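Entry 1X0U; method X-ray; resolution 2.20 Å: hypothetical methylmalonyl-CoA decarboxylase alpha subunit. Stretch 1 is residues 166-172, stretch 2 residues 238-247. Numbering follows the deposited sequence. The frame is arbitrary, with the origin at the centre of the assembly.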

# COMPACT_ATOMS: atom_id res chain seq x y z
N GLN A 166 5.19 -6.27 -26.05
CA GLN A 166 4.57 -7.29 -26.90
C GLN A 166 4.76 -6.96 -28.37
O GLN A 166 4.15 -6.00 -28.88
CB GLN A 166 3.08 -7.38 -26.60
CG GLN A 166 2.74 -7.87 -25.21
CD GLN A 166 1.25 -7.82 -24.96
OE1 GLN A 166 0.69 -6.76 -24.64
NE2 GLN A 166 0.59 -8.96 -25.15
N ILE A 167 5.58 -7.76 -29.04
CA ILE A 167 5.86 -7.56 -30.46
C ILE A 167 5.34 -8.74 -31.30
O ILE A 167 5.53 -9.89 -30.94
CB ILE A 167 7.38 -7.44 -30.70
CG1 ILE A 167 7.94 -6.27 -29.88
CG2 ILE A 167 7.67 -7.23 -32.16
CD1 ILE A 167 9.46 -6.23 -29.81
N THR A 168 4.69 -8.45 -32.41
CA THR A 168 4.18 -9.52 -33.26
C THR A 168 4.84 -9.45 -34.63
O THR A 168 4.96 -8.37 -35.21
CB THR A 168 2.66 -9.41 -33.51
OG1 THR A 168 2.41 -8.37 -34.44
CG2 THR A 168 1.92 -9.13 -32.23
N ILE A 169 5.28 -10.59 -35.14
CA ILE A 169 5.83 -10.64 -36.49
C ILE A 169 4.72 -11.29 -37.27
O ILE A 169 4.39 -12.46 -37.03
CB ILE A 169 7.10 -11.52 -36.61
CG1 ILE A 169 8.24 -10.92 -35.79
CG2 ILE A 169 7.52 -11.64 -38.07
CD1 ILE A 169 9.51 -11.74 -35.88
N MET A 170 4.09 -10.53 -38.15
CA MET A 170 3.02 -11.08 -38.97
C MET A 170 3.71 -11.71 -40.18
O MET A 170 4.10 -11.01 -41.12
CB MET A 170 2.06 -9.96 -39.42
CG MET A 170 0.97 -10.43 -40.39
SD MET A 170 0.17 -11.94 -39.81
CE MET A 170 -0.35 -11.36 -38.13
N ALA A 171 3.89 -13.02 -40.14
CA ALA A 171 4.56 -13.72 -41.24
C ALA A 171 3.64 -14.77 -41.87
O ALA A 171 4.09 -15.87 -42.21
CB ALA A 171 5.86 -14.37 -40.74
N GLY A 172 2.37 -14.42 -42.02
CA GLY A 172 1.40 -15.33 -42.60
C GLY A 172 0.17 -14.64 -43.17
O GLY A 172 0.14 -13.42 -43.27
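Stretch 2 238-247: SEQEAINLTK

Stretch 2 packs as a helix on the strand of stretch 1, running almost antiparallel to it. Residues 166-170 are extended, whereas residues 239-247 are helical, the helix continuing later in the chain; the two axes approach to 9.6 Å with 173° between their N-to-C directions. The register therefore descends along one element as it climbs the other: Ile167 CA lies 7.5 Å from Thr246 CA, Ile169 CA 6.8 Å from Ala242 CA, and Ala171 CA 7.2 Å from Glu239 CA. Strand alternation sends the CB atoms of Ile167 and Ile169 toward the helix and that of Thr168 away.

Ile169 is the centre of the contact. Its m,t rotamer (chi1 -66°, chi2 -179°) spreads the two branches along the helix: Ile169 CG2 rests 3.8 Å from Ala242 CB, while the extended Ile169 CD1 reaches one turn further, 3.4 Å from Thr246 CG2. The small Ala242 side chain coincides with the closest of the three CA pairings. Ile169 CD1 also lies 4.3 Å from Ile243 CA, although the end of Ile243 leads away from the strand and its chi1 of 105° falls between wells. Thr246 adopts p (chi1 72°), which lets Thr246 OG1 donate to Ile243 O of the preceding turn at 2.8 Å; with its hydroxyl so occupied, its methyl CG2 meets the isoleucines, and Ile167 CG2, also on an m,t side chain, stands 4.4 Å from Thr246 CG2.

At the other end, Glu239 starts sideways, but its m,t chain brings Glu239 OE2 to 4.4 Å from Ala171 CB; both carboxylate oxygens are hydrogen-bonded elsewhere in the structure. Ser238, rotamer p, caps the helix without touching the strand, Ser238 OG accepting from Glu241 N at 3.1 Å. No hydrogen bond crosses between the stretches, and the 249 Å² buried reflects packing of mainly apolar groups.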

# COMPACT_ATOMS: atom_id res chain seq x y z
N SER A 238 11.80 -9.10 -45.79
CA SER A 238 11.96 -10.52 -45.53
C SER A 238 11.79 -10.91 -44.07
O SER A 238 11.68 -10.06 -43.18
CB SER A 238 13.34 -10.97 -46.00
OG SER A 238 14.33 -10.54 -45.10
N GLU A 239 11.77 -12.21 -43.84
CA GLU A 239 11.62 -12.75 -42.51
C GLU A 239 12.89 -12.56 -41.71
O GLU A 239 12.84 -12.29 -40.50
CB GLU A 239 11.21 -14.21 -42.61
CG GLU A 239 9.75 -14.35 -42.98
CD GLU A 239 9.32 -15.77 -43.22
OE1 GLU A 239 9.95 -16.69 -42.66
OE2 GLU A 239 8.34 -15.97 -43.97
N GLN A 240 14.05 -12.69 -42.37
CA GLN A 240 15.31 -12.48 -41.68
C GLN A 240 15.34 -11.04 -41.20
O GLN A 240 15.80 -10.76 -40.09
CB GLN A 240 16.50 -12.72 -42.62
CG GLN A 240 17.86 -12.48 -41.95
CD GLN A 240 18.19 -13.51 -40.87
OE1 GLN A 240 18.60 -13.15 -39.76
NE2 GLN A 240 18.02 -14.79 -41.20
N GLU A 241 14.86 -10.12 -42.04
CA GLU A 241 14.82 -8.71 -41.68
C GLU A 241 13.82 -8.48 -40.54
O GLU A 241 14.06 -7.69 -39.64
CB GLU A 241 14.47 -7.84 -42.90
CG GLU A 241 15.65 -7.62 -43.87
CD GLU A 241 15.29 -6.82 -45.14
OE1 GLU A 241 16.20 -6.52 -45.93
OE2 GLU A 241 14.09 -6.50 -45.35
N ALA A 242 12.69 -9.18 -40.59
CA ALA A 242 11.68 -9.05 -39.55
C ALA A 242 12.29 -9.42 -38.19
O ALA A 242 12.10 -8.70 -37.22
CB ALA A 242 10.49 -9.97 -39.84
N ILE A 243 13.04 -10.52 -38.13
CA ILE A 243 13.61 -10.90 -36.85
C ILE A 243 14.82 -10.05 -36.45
O ILE A 243 15.08 -9.88 -35.26
CB ILE A 243 13.93 -12.44 -36.78
CG1 ILE A 243 15.42 -12.71 -36.89
CG2 ILE A 243 13.15 -13.19 -37.82
CD1 ILE A 243 16.15 -12.66 -35.56
N ASN A 244 15.58 -9.53 -37.41
CA ASN A 244 16.71 -8.67 -37.04
C ASN A 244 16.10 -7.40 -36.49
O ASN A 244 16.62 -6.81 -35.55
CB ASN A 244 17.58 -8.31 -38.25
CG ASN A 244 18.56 -9.39 -38.61
OD1 ASN A 244 18.92 -10.23 -37.78
ND2 ASN A 244 19.01 -9.38 -39.86
N LEU A 245 14.99 -6.98 -37.08
CA LEU A 245 14.31 -5.77 -36.65
C LEU A 245 13.78 -5.99 -35.22
O LEU A 245 13.95 -5.12 -34.37
CB LEU A 245 13.15 -5.45 -37.61
CG LEU A 245 12.51 -4.06 -37.71
CD1 LEU A 245 11.03 -4.19 -37.44
CD2 LEU A 245 13.15 -3.07 -36.76
N THR A 246 13.16 -7.14 -34.96
CA THR A 246 12.65 -7.39 -33.61
C THR A 246 13.78 -7.34 -32.59
O THR A 246 13.61 -6.80 -31.50
CB THR A 246 11.92 -8.75 -33.47
OG1 THR A 246 12.89 -9.81 -33.50
CG2 THR A 246 10.90 -8.95 -34.57
N LYS A 247 14.94 -7.90 -32.95
CA LYS A 247 16.09 -7.87 -32.04
C LYS A 247 16.50 -6.42 -31.77
O LYS A 247 16.87 -6.07 -30.66
CB LYS A 247 17.30 -8.58 -32.64
CG LYS A 247 17.23 -10.08 -32.71
CD LYS A 247 18.54 -10.58 -33.29
CE LYS A 247 18.60 -12.09 -33.35
NZ LYS A 247 19.97 -12.53 -33.77